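Local coordinates for protein succinate-semialdehyde dehydrogenase (NAD(P)(+)) (Marinobacter aquaeolei, PDB 3RH9) that probably oxidises succinate semialdehyde to succinate with NAD(P)+ as electron acceptor, as a member of the aldehyde dehydrogenase family, at residues A261-F266 with A417-T422; N294-H299 with L393-L398; P44-E49 with L209-A214; T151-P156 with S178-A183. All blocks are in the same frame, centred on the assembly; numbering follows the deposited sequence.

Interaction 1. Residues A261-F266 with A417-T422; sequences APFIVF and ASYVFT
Two neighbouring parallel strands in the buried catalytic-domain sheet make this contact, 262-265 running beside 417-421. Tyr419 N donates to Pro262 O at 2.9 Å, and Ile264 N to Tyr419 O at 2.7 Å. One step on, Phe421 N reaches Ile264 O at 2.8 Å, and Phe266 N reaches Phe421 O at 3.0 Å. On one face Phe263, Tyr419 and Phe421 gather into an aromatic cluster. CG of Phe263 lies opposite its own backbone N (chi1 -177°), and this swings the ring across to the other strand, where CD2 meets Tyr419 CB at 3.7 Å. The Phe263 and Tyr419 rings sit obliquely with centroids 5.7 Å apart; those of Phe263 and Phe421 are closer, at 5.0 Å, with planes at 32°. In this alpha/beta domain, helix 271-283 covers the cluster: Leu278 packs on Phe263, Asn281 on Tyr419, and Ala274 and Asn277 on Phe421. The Tyr419 hydroxyl is bonded to Val291 O. Just past the end of strand 262-265, the edge of the Phe266 ring takes Val420 CG2, 3.9 Å from CE2, while Arg427 makes a cation-pi contact with that ring.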
loop_
_atom_site.group_PDB
_atom_site.type_symbol
_atom_site.label_atom_id
_atom_site.label_comp_id
_atom_site.label_asym_id
_atom_site.label_seq_id
_atom_site.Cartn_x
_atom_site.Cartn_y
_atom_site.Cartn_z
ATOM N N ALA A 261 6.210 12.627 -17.425
ATOM C CA ALA A 261 5.699 13.925 -16.994
ATOM C C ALA A 261 5.335 14.873 -18.141
ATOM O O ALA A 261 6.156 15.148 -19.017
ATOM C CB ALA A 261 6.685 14.596 -16.024
ATOM N N PRO A 262 4.092 15.380 -18.125
ATOM C CA PRO A 262 3.610 16.399 -19.049
ATOM C C PRO A 262 3.841 17.763 -18.418
ATOM O O PRO A 262 3.462 17.968 -17.273
ATOM C CB PRO A 262 2.109 16.128 -19.111
ATOM C CG PRO A 262 1.820 15.133 -18.021
ATOM C CD PRO A 262 3.035 14.978 -17.190
ATOM N N PHE A 263 4.473 18.671 -19.154
ATOM C CA PHE A 263 4.743 20.032 -18.686
ATOM C C PHE A 263 3.937 20.953 -19.595
ATOM O O PHE A 263 4.274 21.124 -20.762
ATOM C CB PHE A 263 6.234 20.303 -18.811
ATOM C CG PHE A 263 6.673 21.645 -18.299
ATOM C CD1 PHE A 263 6.467 22.798 -19.046
ATOM C CD2 PHE A 263 7.363 21.749 -17.103
ATOM C CE1 PHE A 263 6.896 24.037 -18.579
ATOM C CE2 PHE A 263 7.798 22.996 -16.644
ATOM C CZ PHE A 263 7.563 24.132 -17.385
ATOM N N ILE A 264 2.856 21.516 -19.064
ATOM C CA ILE A 264 1.818 22.136 -19.887
ATOM C C ILE A 264 1.836 23.658 -19.813
ATOM O O ILE A 264 1.895 24.218 -18.720
ATOM C CB ILE A 264 0.423 21.627 -19.457
ATOM C CG1 ILE A 264 0.329 20.111 -19.645
ATOM C CG2 ILE A 264 -0.662 22.332 -20.242
ATOM C CD1 ILE A 264 -0.879 19.512 -19.012
ATOM N N VAL A 265 1.779 24.324 -20.967
ATOM C CA VAL A 265 1.856 25.787 -21.007
ATOM C C VAL A 265 0.710 26.486 -21.745
ATOM O O VAL A 265 0.644 26.471 -22.968
ATOM C CB VAL A 265 3.167 26.259 -21.649
ATOM C CG1 VAL A 265 3.240 27.774 -21.615
ATOM C CG2 VAL A 265 4.372 25.635 -20.952
ATOM N N PHE A 266 -0.174 27.138 -21.007
ATOM C CA PHE A 266 -1.292 27.831 -21.642
ATOM C C PHE A 266 -0.923 29.164 -22.325
ATOM O O PHE A 266 0.115 29.762 -22.021
ATOM C CB PHE A 266 -2.466 27.975 -20.667
ATOM C CG PHE A 266 -3.256 26.713 -20.517
ATOM C CD1 PHE A 266 -4.279 26.417 -21.390
ATOM C CD2 PHE A 266 -2.937 25.790 -19.542
ATOM C CE1 PHE A 266 -4.993 25.243 -21.268
ATOM C CE2 PHE A 266 -3.650 24.610 -19.421
ATOM C CZ PHE A 266 -4.678 24.345 -20.285
ATOM N N ALA A 417 4.902 12.765 -11.967
ATOM C CA ALA A 417 4.856 14.225 -11.916
ATOM C C ALA A 417 4.222 14.886 -13.154
ATOM O O ALA A 417 4.080 14.268 -14.200
ATOM C CB ALA A 417 6.231 14.791 -11.640
ATOM N N SER A 418 3.830 16.145 -12.997
ATOM C CA SER A 418 3.177 16.920 -14.047
ATOM C C SER A 418 3.229 18.413 -13.706
ATOM O O SER A 418 3.426 18.785 -12.553
ATOM C CB SER A 418 1.729 16.472 -14.244
ATOM O OG SER A 418 1.048 16.389 -13.008
ATOM N N TYR A 419 3.081 19.277 -14.702
ATOM C CA TYR A 419 3.222 20.709 -14.450
ATOM C C TYR A 419 2.315 21.502 -15.350
ATOM O O TYR A 419 2.146 21.167 -16.525
ATOM C CB TYR A 419 4.661 21.150 -14.674
ATOM C CG TYR A 419 5.642 20.274 -13.969
ATOM C CD1 TYR A 419 6.033 20.548 -12.663
ATOM C CD2 TYR A 419 6.166 19.150 -14.596
ATOM C CE1 TYR A 419 6.928 19.732 -12.005
ATOM C CE2 TYR A 419 7.058 18.328 -13.938
ATOM C CZ TYR A 419 7.430 18.630 -12.650
ATOM O OH TYR A 419 8.320 17.826 -12.016
ATOM N N VAL A 420 1.733 22.560 -14.803
ATOM C CA VAL A 420 0.849 23.392 -15.595
ATOM C C VAL A 420 1.086 24.870 -15.322
ATOM O O VAL A 420 1.161 25.298 -14.164
ATOM C CB VAL A 420 -0.618 23.035 -15.338
ATOM C CG1 VAL A 420 -0.982 23.306 -13.879
ATOM C CG2 VAL A 420 -1.523 23.794 -16.304
ATOM N N PHE A 421 1.225 25.643 -16.399
ATOM C CA PHE A 421 1.389 27.088 -16.297
ATOM C C PHE A 421 0.217 27.781 -16.931
ATOM O O PHE A 421 -0.160 27.468 -18.052
ATOM C CB PHE A 421 2.680 27.548 -16.962
ATOM C CG PHE A 421 3.913 27.169 -16.207
ATOM C CD1 PHE A 421 4.318 25.847 -16.132
ATOM C CD2 PHE A 421 4.670 28.131 -15.565
ATOM C CE1 PHE A 421 5.455 25.502 -15.437
ATOM C CE2 PHE A 421 5.815 27.785 -14.871
ATOM C CZ PHE A 421 6.205 26.473 -14.807
ATOM N N THR A 422 -0.357 28.732 -16.211
ATOM C CA THR A 422 -1.540 29.416 -16.696
ATOM C C THR A 422 -1.882 30.565 -15.757
ATOM O O THR A 422 -1.859 30.409 -14.544
ATOM C CB THR A 422 -2.729 28.424 -16.827
ATOM O OG1 THR A 422 -3.873 29.078 -17.387
ATOM C CG2 THR A 422 -3.093 27.837 -15.471
#

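Interaction 2. Residues N294-H299 with L393-L398; sequences NRIFVH and LVPMAL
Ile296 carries CG1 beside its backbone N (chi1 -69°) and turns again at chi2 (74°), which brings CD1 over to the neighbouring strand. There it meets Val394 CG1 at 3.6 Å; that branch lies opposite the backbone N of Val394 (chi1 178°), and the two side chains pass at a slant. The CD1 methyl also approaches the Pro395 ring, 4.1 Å from CD. On the other face of the sheet Phe297 rests its ring against the small side chain of Ala397, with CD2 4.0 Å from CB. Parallel strand bonding holds these residues in register. Ile296 N donates to Pro395 O at 3.0 Å. Ala397 N returns to Ile296 O at 2.9 Å, and Val298 N takes Ala397 O at 2.9 Å. The strands twist strongly against each other, so the first residues of the pair splay apart and Pro395, having no N-H to give, sets CD against Asn294 O at 3.4 Å. Arg295 points away from the partner strand; its NH2 is bonded to Asn260 O and Gly409 O, and its guanidinium makes a cation-pi contact with Tyr385. Helix 303-316 covers the face of Val298, Met396 and Leu398 through Phe306, Leu310 and Ala303. Strand 262-265 flanks the pair beyond Arg295 and Phe297, and strand 373-376 beyond Val394 and Pro395.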
loop_
_atom_site.group_PDB
_atom_site.type_symbol
_atom_site.label_atom_id
_atom_site.label_comp_id
_atom_site.label_asym_id
_atom_site.label_seq_id
_atom_site.Cartn_x
_atom_site.Cartn_y
_atom_site.Cartn_z
ATOM N N ASN A 294 8.798 15.398 -19.669
ATOM C CA ASN A 294 9.075 14.487 -20.765
ATOM C C ASN A 294 8.290 14.893 -22.006
ATOM O O ASN A 294 8.767 14.751 -23.133
ATOM C CB ASN A 294 8.781 13.038 -20.370
ATOM C CG ASN A 294 9.297 12.048 -21.386
ATOM O OD1 ASN A 294 8.527 11.356 -22.045
ATOM N ND2 ASN A 294 10.594 11.992 -21.537
ATOM N N ARG A 295 7.087 15.410 -21.785
ATOM C CA ARG A 295 6.248 15.935 -22.855
ATOM C C ARG A 295 5.923 17.391 -22.549
ATOM O O ARG A 295 5.340 17.697 -21.511
ATOM C CB ARG A 295 4.973 15.104 -22.971
ATOM C CG ARG A 295 5.201 13.753 -23.594
ATOM C CD ARG A 295 4.006 12.875 -23.447
ATOM N NE ARG A 295 3.645 12.728 -22.042
ATOM C CZ ARG A 295 2.412 12.466 -21.622
ATOM N NH1 ARG A 295 1.445 12.329 -22.513
ATOM N NH2 ARG A 295 2.141 12.354 -20.323
ATOM N N ILE A 296 6.332 18.302 -23.426
ATOM C CA ILE A 296 6.034 19.717 -23.217
ATOM C C ILE A 296 4.872 20.120 -24.104
ATOM O O ILE A 296 5.009 20.224 -25.315
ATOM C CB ILE A 296 7.248 20.638 -23.483
ATOM C CG1 ILE A 296 8.342 20.447 -22.429
ATOM C CG2 ILE A 296 6.820 22.079 -23.464
ATOM C CD1 ILE A 296 9.106 19.184 -22.570
ATOM N N PHE A 297 3.711 20.312 -23.498
ATOM C CA PHE A 297 2.541 20.728 -24.244
ATOM C C PHE A 297 2.461 22.250 -24.265
ATOM O O PHE A 297 2.398 22.889 -23.219
ATOM C CB PHE A 297 1.272 20.144 -23.628
ATOM C CG PHE A 297 1.123 18.664 -23.831
ATOM C CD1 PHE A 297 1.595 17.770 -22.880
ATOM C CD2 PHE A 297 0.502 18.164 -24.964
ATOM C CE1 PHE A 297 1.450 16.406 -23.055
ATOM C CE2 PHE A 297 0.357 16.806 -25.147
ATOM C CZ PHE A 297 0.834 15.922 -24.187
ATOM N N VAL A 298 2.475 22.828 -25.461
ATOM C CA VAL A 298 2.368 24.269 -25.592
ATOM C C VAL A 298 1.189 24.697 -26.468
ATOM O O VAL A 298 0.921 24.115 -27.524
ATOM C CB VAL A 298 3.662 24.883 -26.111
ATOM C CG1 VAL A 298 3.510 26.388 -26.217
ATOM C CG2 VAL A 298 4.796 24.533 -25.174
ATOM N N HIS A 299 0.486 25.720 -26.009
ATOM C CA HIS A 299 -0.644 26.237 -26.741
ATOM C C HIS A 299 -0.214 26.877 -28.068
ATOM O O HIS A 299 0.768 27.615 -28.134
ATOM C CB HIS A 299 -1.400 27.245 -25.891
ATOM C CG HIS A 299 -2.766 27.540 -26.405
ATOM N ND1 HIS A 299 -3.012 28.530 -27.326
ATOM C CD2 HIS A 299 -3.958 26.956 -26.146
ATOM C CE1 HIS A 299 -4.304 28.557 -27.603
ATOM N NE2 HIS A 299 -4.900 27.614 -26.900
ATOM N N LEU A 393 16.563 16.018 -23.710
ATOM C CA LEU A 393 15.756 16.275 -24.889
ATOM C C LEU A 393 14.460 16.962 -24.496
ATOM O O LEU A 393 13.830 16.575 -23.510
ATOM C CB LEU A 393 15.442 14.954 -25.571
ATOM C CG LEU A 393 14.550 14.988 -26.803
ATOM C CD1 LEU A 393 15.068 16.017 -27.817
ATOM C CD2 LEU A 393 14.486 13.587 -27.401
ATOM N N VAL A 394 14.049 17.973 -25.256
ATOM C CA VAL A 394 12.817 18.684 -24.934
ATOM C C VAL A 394 11.841 18.621 -26.092
ATOM O O VAL A 394 11.971 19.382 -27.049
ATOM C CB VAL A 394 13.078 20.169 -24.616
ATOM C CG1 VAL A 394 11.749 20.893 -24.335
ATOM C CG2 VAL A 394 14.067 20.315 -23.460
ATOM N N PRO A 395 10.865 17.708 -26.022
ATOM C CA PRO A 395 9.933 17.522 -27.142
ATOM C C PRO A 395 8.630 18.327 -26.999
ATOM O O PRO A 395 7.925 18.209 -25.994
ATOM C CB PRO A 395 9.659 16.011 -27.124
ATOM C CG PRO A 395 10.635 15.437 -26.113
ATOM C CD PRO A 395 10.866 16.546 -25.134
HETATM N N MSE A 396 8.321 19.138 -28.007
HETATM C CA MSE A 396 7.211 20.073 -27.915
HETATM C C MSE A 396 6.003 19.641 -28.739
HETATM O O MSE A 396 6.099 19.462 -29.955
HETATM C CB MSE A 396 7.665 21.452 -28.357
HETATM C CG MSE A 396 8.826 22.020 -27.562
HETATM SE SE MSE A 396 8.963 23.943 -27.925
HETATM C CE MSE A 396 10.800 24.285 -27.437
ATOM N N ALA A 397 4.867 19.470 -28.069
ATOM C CA ALA A 397 3.625 19.071 -28.724
ATOM C C ALA A 397 2.675 20.229 -28.631
ATOM O O ALA A 397 2.682 20.933 -27.637
ATOM C CB ALA A 397 3.034 17.879 -28.024
ATOM N N LEU A 398 1.847 20.438 -29.641
ATOM C CA LEU A 398 0.918 21.563 -29.587
ATOM C C LEU A 398 -0.426 21.153 -29.016
ATOM O O LEU A 398 -0.753 19.972 -28.998
ATOM C CB LEU A 398 0.733 22.189 -30.969
ATOM C CG LEU A 398 2.004 22.703 -31.642
ATOM C CD1 LEU A 398 1.643 23.417 -32.928
ATOM C CD2 LEU A 398 2.788 23.613 -30.709
#

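Interaction 3. Residues P44-E49 with L209-A214; sequences PSMPEE and LVMGKA
No aromatic ring or side-chain amide takes part between Met46 and Met211; the flat group that matters is the Met211 carbonyl, which Met46 N approaches 16° out of its plane. That N-H to Met211 O bond, 3.0 Å long, is the direct hydrogen bond between the two segments. The Met46 side chain, a selenomethionine, runs alongside the same carbonyl, with CB 3.3 Å from Met211 O. Farther out its SE rests on the backbone, 3.5 Å from Met211 N and 3.8 Å from Val210 CA. The selenomethionine chains of Met46 and Met211 run alongside each other, but the position of the Met46 CE methyl is doubtful. Both segments are turns into helices of the cofactor-binding, Rossmann-like domain: Pro47 is the N-cap residue of helix 48-61 and Lys213 that of helix 214-223. Gly212 stands close against Ser45 at an extended backbone shape with positive phi (136°), where the missing side chain lets the two backbones come together. A water bridges the two turns, 2.8 Å from Ser45 OG, donating to Met46 O at 2.9 Å and accepting from Lys213 N at 2.8 Å. Ser45 holds OG opposite its backbone N (chi1 -166°), and this brings the hydroxyl to that water. Beyond the two turns, Met211 packs on Pro182, Pro187 and Ile191, and Val210 on Val179 and Lys181 of the adjoining strand.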
loop_
_atom_site.group_PDB
_atom_site.type_symbol
_atom_site.label_atom_id
_atom_site.label_comp_id
_atom_site.label_asym_id
_atom_site.label_seq_id
_atom_site.Cartn_x
_atom_site.Cartn_y
_atom_site.Cartn_z
ATOM N N PRO A 44 33.442 -4.932 -4.310
ATOM C CA PRO A 44 33.119 -6.332 -4.014
ATOM C C PRO A 44 31.705 -6.728 -4.418
ATOM O O PRO A 44 30.735 -6.035 -4.096
ATOM C CB PRO A 44 33.242 -6.406 -2.495
ATOM C CG PRO A 44 34.225 -5.324 -2.150
ATOM C CD PRO A 44 34.000 -4.227 -3.144
ATOM N N SER A 45 31.607 -7.858 -5.111
ATOM C CA SER A 45 30.344 -8.392 -5.568
ATOM C C SER A 45 29.843 -9.411 -4.546
ATOM O O SER A 45 30.102 -10.617 -4.649
ATOM C CB SER A 45 30.536 -9.030 -6.947
ATOM O OG SER A 45 29.300 -9.277 -7.589
HETATM N N MSE A 46 29.130 -8.912 -3.544
HETATM C CA MSE A 46 28.736 -9.725 -2.391
HETATM C C MSE A 46 27.753 -10.834 -2.731
HETATM O O MSE A 46 26.842 -10.650 -3.535
HETATM C CB MSE A 46 28.200 -8.835 -1.265
HETATM C CG MSE A 46 29.201 -7.763 -0.857
HETATM SE SE MSE A 46 28.496 -6.274 0.220
HETATM C CE MSE A 46 29.328 -4.845 -0.829
ATOM N N PRO A 47 27.957 -11.996 -2.113
ATOM C CA PRO A 47 27.189 -13.227 -2.325
ATOM C C PRO A 47 25.891 -13.242 -1.533
ATOM O O PRO A 47 25.616 -12.353 -0.735
ATOM C CB PRO A 47 28.106 -14.320 -1.764
ATOM C CG PRO A 47 29.379 -13.615 -1.334
ATOM C CD PRO A 47 29.048 -12.184 -1.149
ATOM N N GLU A 48 25.098 -14.276 -1.762
ATOM C CA GLU A 48 23.898 -14.534 -0.974
ATOM C C GLU A 48 24.155 -14.399 0.539
ATOM O O GLU A 48 23.624 -13.492 1.170
ATOM C CB GLU A 48 23.330 -15.908 -1.357
ATOM C CG GLU A 48 22.584 -16.650 -0.283
ATOM C CD GLU A 48 21.578 -17.644 -0.876
ATOM O OE1 GLU A 48 21.724 -18.024 -2.067
ATOM O OE2 GLU A 48 20.624 -18.038 -0.157
ATOM N N GLU A 49 24.989 -15.267 1.108
ATOM C CA GLU A 49 25.257 -15.272 2.556
ATOM C C GLU A 49 25.534 -13.903 3.200
ATOM O O GLU A 49 25.159 -13.675 4.351
ATOM C CB GLU A 49 26.378 -16.262 2.908
ATOM C CG GLU A 49 27.376 -16.505 1.799
ATOM C CD GLU A 49 26.814 -17.396 0.681
ATOM O OE1 GLU A 49 25.881 -18.198 0.963
ATOM O OE2 GLU A 49 27.304 -17.293 -0.476
ATOM N N LEU A 209 24.713 -2.312 4.442
ATOM C CA LEU A 209 24.969 -2.055 3.036
ATOM C C LEU A 209 25.358 -3.335 2.298
ATOM O O LEU A 209 26.281 -4.029 2.684
ATOM C CB LEU A 209 26.055 -0.985 2.900
ATOM C CG LEU A 209 26.568 -0.628 1.496
ATOM C CD1 LEU A 209 25.419 -0.392 0.512
ATOM C CD2 LEU A 209 27.520 0.588 1.556
ATOM N N VAL A 210 24.625 -3.652 1.242
ATOM C CA VAL A 210 24.964 -4.775 0.390
ATOM C C VAL A 210 25.101 -4.287 -1.053
ATOM O O VAL A 210 24.407 -3.361 -1.461
ATOM C CB VAL A 210 23.907 -5.854 0.486
ATOM C CG1 VAL A 210 23.937 -6.479 1.869
ATOM C CG2 VAL A 210 22.555 -5.258 0.214
HETATM N N MSE A 211 26.030 -4.878 -1.800
HETATM C CA MSE A 211 26.267 -4.482 -3.179
HETATM C C MSE A 211 26.655 -5.662 -4.008
HETATM O O MSE A 211 27.187 -6.637 -3.498
HETATM C CB MSE A 211 27.384 -3.478 -3.259
HETATM C CG MSE A 211 27.460 -2.647 -2.025
HETATM SE SE MSE A 211 28.758 -1.239 -2.158
HETATM C CE MSE A 211 27.507 0.235 -2.304
ATOM N N GLY A 212 26.388 -5.556 -5.302
ATOM C CA GLY A 212 26.745 -6.594 -6.243
ATOM C C GLY A 212 25.619 -6.876 -7.207
ATOM O O GLY A 212 24.848 -5.988 -7.567
ATOM N N LYS A 213 25.522 -8.131 -7.614
ATOM C CA LYS A 213 24.622 -8.546 -8.683
ATOM C C LYS A 213 23.172 -8.413 -8.234
ATOM O O LYS A 213 22.804 -8.893 -7.168
ATOM C CB LYS A 213 24.952 -9.989 -9.085
ATOM C CG LYS A 213 24.372 -10.424 -10.404
ATOM C CD LYS A 213 24.917 -11.793 -10.836
ATOM C CE LYS A 213 24.150 -12.364 -12.040
ATOM N NZ LYS A 213 24.286 -11.523 -13.284
ATOM N N ALA A 214 22.351 -7.757 -9.045
ATOM C CA ALA A 214 20.949 -7.511 -8.705
ATOM C C ALA A 214 20.146 -8.785 -8.410
ATOM O O ALA A 214 19.482 -8.886 -7.375
ATOM C CB ALA A 214 20.295 -6.713 -9.791
HETATM O O HOH W 1 26.931 -10.196 -6.382
#

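Interaction 4. Residues T151-P156 with S178-A183; sequences TGLIVP and SVIKPA
Leu153 O is met by two successive groups of the partner strand: Ile180 CA lies 3.5 Å from Leu153 O in a CA-H...O contact, and Lys181 N donates to Leu153 O at 2.8 Å with a nearly straight N-H...O angle of 174°. The same pattern recurs one step back, where Val179 O accepts Leu153 N at 2.8 Å. Thr151 O takes Val179 N at 2.8 Å, opening the ladder, and Val155 N closes it on Lys181 O with a longer bond of 3.2 Å. Gly152, opposite Val179, adds no side chain to the face that carries Ile154 and Lys181. On the other face Leu153 does most of the touching: CB meets Ile180 CG1 at 4.0 Å, and CG, set beside its backbone N (chi1 -54°), reaches back to Ser178 CB at 3.9 Å. Past the strand ends Val155 CG2 lies against Pro182 CA at 3.8 Å. Pro156 leads toward the active-site region, its side chain about 7 Å from that of Glu256, the predicted catalytic residue. The two strands are the halves of a beta-alpha-beta unit in the Rossmann-like cofactor-binding domain, joined through helix 162-174, which touches Leu153, Val155, Pro156 and Ser178. The Lys181 amine reaches Gly212 O in a weak bond, helix 188-197 covers Ile180, and strand 229-233 flanks 151-154.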
loop_
_atom_site.group_PDB
_atom_site.type_symbol
_atom_site.label_atom_id
_atom_site.label_comp_id
_atom_site.label_asym_id
_atom_site.label_seq_id
_atom_site.Cartn_x
_atom_site.Cartn_y
_atom_site.Cartn_z
ATOM N N THR A 151 13.585 -3.735 6.870
ATOM C CA THR A 151 13.226 -3.393 5.502
ATOM C C THR A 151 14.405 -3.444 4.549
ATOM O O THR A 151 15.537 -3.261 4.945
ATOM C CB THR A 151 12.574 -2.003 5.424
ATOM O OG1 THR A 151 13.475 -1.015 5.946
ATOM C CG2 THR A 151 11.315 -1.992 6.248
ATOM N N GLY A 152 14.122 -3.696 3.284
ATOM C CA GLY A 152 15.123 -3.595 2.251
ATOM C C GLY A 152 14.918 -2.312 1.488
ATOM O O GLY A 152 13.865 -2.095 0.901
ATOM N N LEU A 153 15.926 -1.451 1.512
ATOM C CA LEU A 153 15.879 -0.188 0.791
ATOM C C LEU A 153 16.672 -0.278 -0.526
ATOM O O LEU A 153 17.921 -0.406 -0.507
ATOM C CB LEU A 153 16.435 0.931 1.675
ATOM C CG LEU A 153 15.792 1.083 3.055
ATOM C CD1 LEU A 153 16.065 2.449 3.620
ATOM C CD2 LEU A 153 14.315 0.868 2.963
ATOM N N ILE A 154 15.963 -0.219 -1.658
ATOM C CA ILE A 154 16.592 -0.373 -2.969
ATOM C C ILE A 154 16.465 0.887 -3.814
ATOM O O ILE A 154 15.347 1.356 -4.088
ATOM C CB ILE A 154 15.993 -1.567 -3.727
ATOM C CG1 ILE A 154 15.747 -2.719 -2.763
ATOM C CG2 ILE A 154 16.889 -2.008 -4.863
ATOM C CD1 ILE A 154 15.239 -3.964 -3.453
ATOM N N VAL A 155 17.609 1.435 -4.226
ATOM C CA VAL A 155 17.628 2.735 -4.901
ATOM C C VAL A 155 18.352 2.679 -6.247
ATOM O O VAL A 155 19.177 1.796 -6.461
ATOM C CB VAL A 155 18.235 3.837 -4.001
ATOM C CG1 VAL A 155 17.442 3.955 -2.693
ATOM C CG2 VAL A 155 19.706 3.558 -3.733
ATOM N N PRO A 156 18.022 3.611 -7.171
ATOM C CA PRO A 156 18.607 3.630 -8.507
ATOM C C PRO A 156 19.816 4.536 -8.521
ATOM O O PRO A 156 20.211 5.058 -7.484
ATOM C CB PRO A 156 17.505 4.279 -9.359
ATOM C CG PRO A 156 16.472 4.765 -8.427
ATOM C CD PRO A 156 17.023 4.681 -7.042
ATOM N N SER A 178 17.406 -1.520 8.564
ATOM C CA SER A 178 17.306 -1.638 7.126
ATOM C C SER A 178 18.533 -2.289 6.491
ATOM O O SER A 178 19.639 -2.235 7.020
ATOM C CB SER A 178 17.027 -0.267 6.509
ATOM O OG SER A 178 17.905 0.719 7.025
ATOM N N VAL A 179 18.305 -2.924 5.353
ATOM C CA VAL A 179 19.364 -3.481 4.545
ATOM C C VAL A 179 19.350 -2.677 3.260
ATOM O O VAL A 179 18.304 -2.556 2.622
ATOM C CB VAL A 179 19.078 -4.942 4.251
ATOM C CG1 VAL A 179 20.062 -5.479 3.239
ATOM C CG2 VAL A 179 19.115 -5.743 5.522
ATOM N N ILE A 180 20.489 -2.094 2.887
ATOM C CA ILE A 180 20.505 -1.102 1.806
ATOM C C ILE A 180 21.252 -1.514 0.539
ATOM O O ILE A 180 22.412 -1.919 0.613
ATOM C CB ILE A 180 21.054 0.240 2.289
ATOM C CG1 ILE A 180 20.105 0.830 3.339
ATOM C CG2 ILE A 180 21.248 1.188 1.090
ATOM C CD1 ILE A 180 20.455 2.220 3.826
ATOM N N LYS A 181 20.586 -1.377 -0.615
ATOM C CA LYS A 181 21.157 -1.792 -1.887
ATOM C C LYS A 181 21.146 -0.699 -2.962
ATOM O O LYS A 181 20.107 -0.420 -3.554
ATOM C CB LYS A 181 20.415 -3.023 -2.410
ATOM C CG LYS A 181 21.179 -3.821 -3.462
ATOM C CD LYS A 181 21.353 -3.037 -4.735
ATOM C CE LYS A 181 21.610 -3.948 -5.920
ATOM N NZ LYS A 181 22.283 -5.183 -5.438
ATOM N N PRO A 182 22.318 -0.102 -3.248
ATOM C CA PRO A 182 22.399 0.938 -4.278
ATOM C C PRO A 182 22.625 0.344 -5.658
ATOM O O PRO A 182 22.941 -0.841 -5.785
ATOM C CB PRO A 182 23.633 1.724 -3.852
ATOM C CG PRO A 182 24.549 0.654 -3.347
ATOM C CD PRO A 182 23.647 -0.389 -2.672
ATOM N N ALA A 183 22.450 1.168 -6.685
ATOM C CA ALA A 183 22.716 0.757 -8.055
ATOM C C ALA A 183 24.223 0.510 -8.228
ATOM O O ALA A 183 25.037 1.227 -7.654
ATOM C CB ALA A 183 22.226 1.828 -9.009
#

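In the fold
From the N terminus the chain first reaches Pro44-Glu49, which interaction 3 closes only at Leu209-Ala214; inside that long loop lies interaction 4, a short beta-alpha-beta closure. The two touch where Val210 N is probably bonded to Ile180 O, tying the turn into helix 214-223 to strand 178-181, while the turn into helix 48-61 joins it through interaction 3. The chain then crosses to the catalytic domain, where interaction 1 spans 261-266 to 417-422 and encloses interaction 2. These two share one sheet, since strands 262-265 and 295-299 are neighbours. No loop crosses another. The two pairs lie on opposite sides of the chain's centre, interactions 1 and 4 about 15 Å apart at their nearest atoms.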